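Local coordinates for protein phosphatidylglycerophosphatase B (Bacillus subtilis, PDB 6FMX) that dephosphorylates phosphatidylglycerophosphate to phosphatidylglycerol in the cell membrane and also acts as an undecaprenyl pyrophosphate phosphatase, at residues A145-Y148 with P149-Y153; Y153-V156 with K157-F161. All blocks are in the same frame, centred on the assembly; numbering follows the deposited sequence.

Interaction 1 (A145-Y148 with P149-Y153); sequences ACVY and PVIAY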
loop_
_atom_site.group_PDB
_atom_site.type_symbol
_atom_site.label_atom_id
_atom_site.label_comp_id
_atom_site.label_asym_id
_atom_site.label_seq_id
_atom_site.Cartn_x
_atom_site.Cartn_y
_atom_site.Cartn_z
ATOM N N ALA A 145 1.428 -1.109 -0.001
ATOM C CA ALA A 145 1.940 -1.912 1.099
ATOM C C ALA A 145 1.535 -3.371 0.975
ATOM O O ALA A 145 2.168 -4.232 1.586
ATOM C CB ALA A 145 1.468 -1.345 2.439
ATOM N N CYS A 146 0.489 -3.664 0.215
ATOM C CA CYS A 146 0.108 -5.034 -0.096
ATOM C C CYS A 146 0.847 -5.555 -1.324
ATOM O O CYS A 146 1.595 -6.527 -1.230
ATOM C CB CYS A 146 -1.405 -5.114 -0.311
ATOM S SG CYS A 146 -2.003 -6.726 -0.874
ATOM N N VAL A 147 0.692 -4.882 -2.467
ATOM C CA VAL A 147 1.088 -5.476 -3.740
ATOM C C VAL A 147 2.606 -5.582 -3.872
ATOM O O VAL A 147 3.121 -6.593 -4.364
ATOM C CB VAL A 147 0.469 -4.682 -4.904
ATOM C CG1 VAL A 147 0.981 -5.207 -6.237
ATOM C CG2 VAL A 147 -1.043 -4.780 -4.860
ATOM N N TYR A 148 3.356 -4.547 -3.471
ATOM C CA TYR A 148 4.793 -4.632 -3.733
ATOM C C TYR A 148 5.479 -5.693 -2.867
ATOM O O TYR A 148 6.319 -6.437 -3.392
ATOM C CB TYR A 148 5.462 -3.254 -3.599
ATOM C CG TYR A 148 5.136 -2.373 -4.784
ATOM C CD1 TYR A 148 5.650 -2.659 -6.044
ATOM C CD2 TYR A 148 4.270 -1.308 -4.659
ATOM C CE1 TYR A 148 5.329 -1.878 -7.139
ATOM C CE2 TYR A 148 3.938 -0.524 -5.747
ATOM C CZ TYR A 148 4.470 -0.813 -6.978
ATOM O OH TYR A 148 4.136 -0.027 -8.053
ATOM N N PRO A 149 5.177 -5.819 -1.566
ATOM C CA PRO A 149 5.717 -6.978 -0.828
ATOM C C PRO A 149 5.237 -8.317 -1.364
ATOM O O PRO A 149 6.002 -9.296 -1.342
ATOM C CB PRO A 149 5.239 -6.737 0.608
ATOM C CG PRO A 149 5.025 -5.266 0.689
ATOM C CD PRO A 149 4.527 -4.847 -0.660
ATOM N N VAL A 150 3.994 -8.391 -1.849
ATOM C CA VAL A 150 3.494 -9.632 -2.436
ATOM C C VAL A 150 4.274 -9.971 -3.700
ATOM O O VAL A 150 4.694 -11.116 -3.904
ATOM C CB VAL A 150 1.986 -9.519 -2.718
ATOM C CG1 VAL A 150 1.542 -10.590 -3.691
ATOM C CG2 VAL A 150 1.206 -9.641 -1.431
ATOM N N ILE A 151 4.457 -8.981 -4.579
ATOM C CA ILE A 151 5.262 -9.197 -5.780
ATOM C C ILE A 151 6.651 -9.681 -5.399
ATOM O O ILE A 151 7.176 -10.643 -5.976
ATOM C CB ILE A 151 5.324 -7.909 -6.621
ATOM C CG1 ILE A 151 3.998 -7.672 -7.344
ATOM C CG2 ILE A 151 6.500 -7.972 -7.606
ATOM C CD1 ILE A 151 3.898 -6.283 -8.009
ATOM N N ALA A 152 7.267 -9.020 -4.416
ATOM C CA ALA A 152 8.580 -9.438 -3.938
ATOM C C ALA A 152 8.568 -10.894 -3.494
ATOM O O ALA A 152 9.488 -11.655 -3.817
ATOM C CB ALA A 152 9.031 -8.540 -2.786
ATOM N N TYR A 153 7.534 -11.296 -2.750
ATOM C CA TYR A 153 7.477 -12.669 -2.261
ATOM C C TYR A 153 7.433 -13.659 -3.416
ATOM O O TYR A 153 8.186 -14.640 -3.431
ATOM C CB TYR A 153 6.265 -12.866 -1.344
ATOM C CG TYR A 153 6.023 -14.331 -1.029
ATOM C CD1 TYR A 153 6.827 -14.995 -0.120
ATOM C CD2 TYR A 153 4.995 -15.043 -1.638
ATOM C CE1 TYR A 153 6.628 -16.342 0.177
ATOM C CE2 TYR A 153 4.786 -16.386 -1.353
ATOM C CZ TYR A 153 5.610 -17.025 -0.447
ATOM O OH TYR A 153 5.411 -18.349 -0.161
#
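The Pro149 ring packs against Ala145, Cys146, Val147 and Tyr148, laid back over the preceding turn of helix 139-158. Its CG comes within 3.2 Å of Ala145 O, the carbonyl that an unbroken helix would pair with the amide of this residue. Proline has no N-H to give, so Ala145 O is buried without a hydrogen-bond partner and the helix kinks here. On the Tyr148 side, CB of Tyr148 packs 3.5 Å from Pro149 CD. With an alanine here the ring carbons would be gone, which would probably open a gap beside Ala145 O and Tyr148 and remove the steric wedge at the kink. The regular i to i+4 pattern resumes at once: Val150 N donates to Cys146 O, and Ile151 N reaches Val147 O at 2.7 Å with a nearly straight N-H...O angle of 170°. Ala152 N then bonds to Tyr148 O at 2.9 Å.

Val147 and Ile151, one turn apart, cross at a slant on another side of the helix. Val147 CG1 meets Ile151 CD1 at 3.6 Å; with Ile151 CG1 anti to its carbonyl carbon (chi1 -74°), the chain runs back toward the earlier turn and carries CD1 to that methyl. The same CD1 lies obliquely to the Tyr148 ring, 4.5 Å from Tyr148 CD1, a looser approach.

The kinked helix is surrounded by four others. Pro149 and Val150 touch Phe206 of helix 192-215, whereas Cys146 and Val147 lie against helix 96-118. Ile151 and Tyr148 meet helix 74-92, and the Tyr148 hydroxyl is hydrogen-bonded to Leu71 O, just before that helix. Ala152 packs on helix 166-186, where Tyr148 also touches Ile176.

Interaction 2 (Y153-V156 with K157-F161); sequences YFLV and KHLPF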
loop_
_atom_site.group_PDB
_atom_site.type_symbol
_atom_site.label_atom_id
_atom_site.label_comp_id
_atom_site.label_asym_id
_atom_site.label_seq_id
_atom_site.Cartn_x
_atom_site.Cartn_y
_atom_site.Cartn_z
ATOM N N TYR A 153 7.534 -11.296 -2.750
ATOM C CA TYR A 153 7.477 -12.669 -2.261
ATOM C C TYR A 153 7.433 -13.659 -3.416
ATOM O O TYR A 153 8.186 -14.640 -3.431
ATOM C CB TYR A 153 6.265 -12.866 -1.344
ATOM C CG TYR A 153 6.023 -14.331 -1.029
ATOM C CD1 TYR A 153 6.827 -14.995 -0.120
ATOM C CD2 TYR A 153 4.995 -15.043 -1.638
ATOM C CE1 TYR A 153 6.628 -16.342 0.177
ATOM C CE2 TYR A 153 4.786 -16.386 -1.353
ATOM C CZ TYR A 153 5.610 -17.025 -0.447
ATOM O OH TYR A 153 5.411 -18.349 -0.161
ATOM N N PHE A 154 6.564 -13.415 -4.399
ATOM C CA PHE A 154 6.418 -14.370 -5.488
ATOM C C PHE A 154 7.581 -14.320 -6.472
ATOM O O PHE A 154 7.936 -15.353 -7.049
ATOM C CB PHE A 154 5.088 -14.139 -6.201
ATOM C CG PHE A 154 3.907 -14.693 -5.448
ATOM C CD1 PHE A 154 3.758 -16.058 -5.289
ATOM C CD2 PHE A 154 2.956 -13.846 -4.890
ATOM C CE1 PHE A 154 2.681 -16.579 -4.588
ATOM C CE2 PHE A 154 1.865 -14.356 -4.185
ATOM C CZ PHE A 154 1.723 -15.723 -4.034
ATOM N N LEU A 155 8.206 -13.155 -6.662
ATOM C CA LEU A 155 9.408 -13.111 -7.492
ATOM C C LEU A 155 10.535 -13.924 -6.869
ATOM O O LEU A 155 11.189 -14.717 -7.554
ATOM C CB LEU A 155 9.860 -11.669 -7.721
ATOM C CG LEU A 155 8.983 -10.789 -8.624
ATOM C CD1 LEU A 155 9.627 -9.415 -8.785
ATOM C CD2 LEU A 155 8.700 -11.448 -9.982
ATOM N N VAL A 156 10.782 -13.735 -5.570
ATOM C CA VAL A 156 11.809 -14.511 -4.884
ATOM C C VAL A 156 11.437 -15.992 -4.865
ATOM O O VAL A 156 12.315 -16.861 -4.933
ATOM C CB VAL A 156 12.036 -13.944 -3.464
ATOM C CG1 VAL A 156 12.772 -14.936 -2.572
ATOM C CG2 VAL A 156 12.809 -12.626 -3.533
ATOM N N LYS A 157 10.142 -16.309 -4.808
ATOM C CA LYS A 157 9.721 -17.710 -4.809
ATOM C C LYS A 157 10.041 -18.392 -6.138
ATOM O O LYS A 157 10.469 -19.554 -6.166
ATOM C CB LYS A 157 8.223 -17.817 -4.513
ATOM C CG LYS A 157 7.696 -19.266 -4.518
ATOM C CD LYS A 157 6.230 -19.351 -4.125
ATOM C CE LYS A 157 5.683 -20.751 -4.379
ATOM N NZ LYS A 157 4.195 -20.789 -4.331
ATOM N N HIS A 158 9.846 -17.686 -7.251
ATOM C CA HIS A 158 9.851 -18.320 -8.561
ATOM C C HIS A 158 11.066 -17.988 -9.415
ATOM O O HIS A 158 11.281 -18.652 -10.436
ATOM C CB HIS A 158 8.586 -17.936 -9.335
ATOM C CG HIS A 158 7.335 -18.548 -8.788
ATOM N ND1 HIS A 158 7.185 -19.909 -8.620
ATOM C CD2 HIS A 158 6.180 -17.986 -8.360
ATOM C CE1 HIS A 158 5.989 -20.158 -8.116
ATOM N NE2 HIS A 158 5.359 -19.008 -7.952
ATOM N N LEU A 159 11.857 -16.986 -9.047
ATOM C CA LEU A 159 12.999 -16.595 -9.870
ATOM C C LEU A 159 14.287 -16.984 -9.158
ATOM O O LEU A 159 14.760 -16.244 -8.281
ATOM C CB LEU A 159 12.979 -15.096 -10.171
ATOM C CG LEU A 159 12.171 -14.569 -11.364
ATOM C CD1 LEU A 159 10.850 -15.290 -11.574
ATOM C CD2 LEU A 159 11.939 -13.071 -11.223
ATOM N N PRO A 160 14.891 -18.128 -9.493
ATOM C CA PRO A 160 16.106 -18.549 -8.780
ATOM C C PRO A 160 17.251 -17.559 -8.880
ATOM O O PRO A 160 18.092 -17.530 -7.975
ATOM C CB PRO A 160 16.457 -19.891 -9.443
ATOM C CG PRO A 160 15.172 -20.348 -10.085
ATOM C CD PRO A 160 14.501 -19.088 -10.537
ATOM N N PHE A 161 17.300 -16.730 -9.926
ATOM C CA PHE A 161 18.358 -15.730 -10.016
ATOM C C PHE A 161 18.171 -14.587 -9.029
ATOM O O PHE A 161 19.078 -13.765 -8.887
ATOM C CB PHE A 161 18.470 -15.193 -11.453
ATOM C CG PHE A 161 17.394 -14.208 -11.849
ATOM C CD1 PHE A 161 17.475 -12.868 -11.495
ATOM C CD2 PHE A 161 16.318 -14.622 -12.615
ATOM C CE1 PHE A 161 16.497 -11.977 -11.875
ATOM C CE2 PHE A 161 15.336 -13.732 -12.998
ATOM C CZ PHE A 161 15.424 -12.409 -12.629
HETATM O O HOH W 1 15.031 -16.525 -5.681
#
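Leu155 O is gripped by two amides at the end of helix 139-158. Leu159 N bonds to it at 2.8 Å, and His158 N adds a weak bond at 3.3 Å. The main bond of His158 N goes to Phe154 O, at 3.0 Å, as the last turn closes. At Leu159 the chain abandons the helical conformation. A water continues the exit, donating to Val156 O at 2.8 Å and to Leu159 O, and thus ties a last-turn carbonyl to the departing chain.

The side chains of Leu155 and Leu159 run alongside each other in the same direction, and their CD2 methyls meet at 3.8 Å. Lys157 has CG anti to the backbone N (chi1 179°), which carries the extended chain outward, across the flank of the helix: its CD passes obliquely 4.2 Å from Tyr153 OH and also skirts the Phe154 ring. Next to it, Lys157 CG stands 4.0 Å above the plane of the His158 imidazole, over its centre.

The polar ends converge on acids from other parts of the chain. Lys157 NZ forms salt bridges with Asp96 and Asp213, His158 NE2 bonds to Asp96, and Tyr153 OH is hydrogen-bonded to both Asp213 and Lys217 NZ. Two carboxylates thus hold the transmembrane helix at what is inferred to be its cytoplasmic end. Asp96 could favour a protonated imidazole on His158, though the Lys157 ammonium sharing that carboxylate would offset this.

Interactions 1 and 2 follow one another along helix 139-158, their centres about 12 Å apart, and share Tyr153, whose amide closes the turn after the kink while its ring belongs to the helix end. Interaction 1 is buried, its centre about 9 Å from the chain centre; that of interaction 2, partly buried, is about 21 Å from it. His140, the inferred proton donor, lies in the first turn of the helix, about 9 Å from the Tyr148 side chain, and bound tungstate about 11 Å from that of Ala145. The series runs from near the phosphatase site, past the proline kink, to the inferred cytoplasmic end, where the Leu155 side chain is about 4 Å from a bound monoolein.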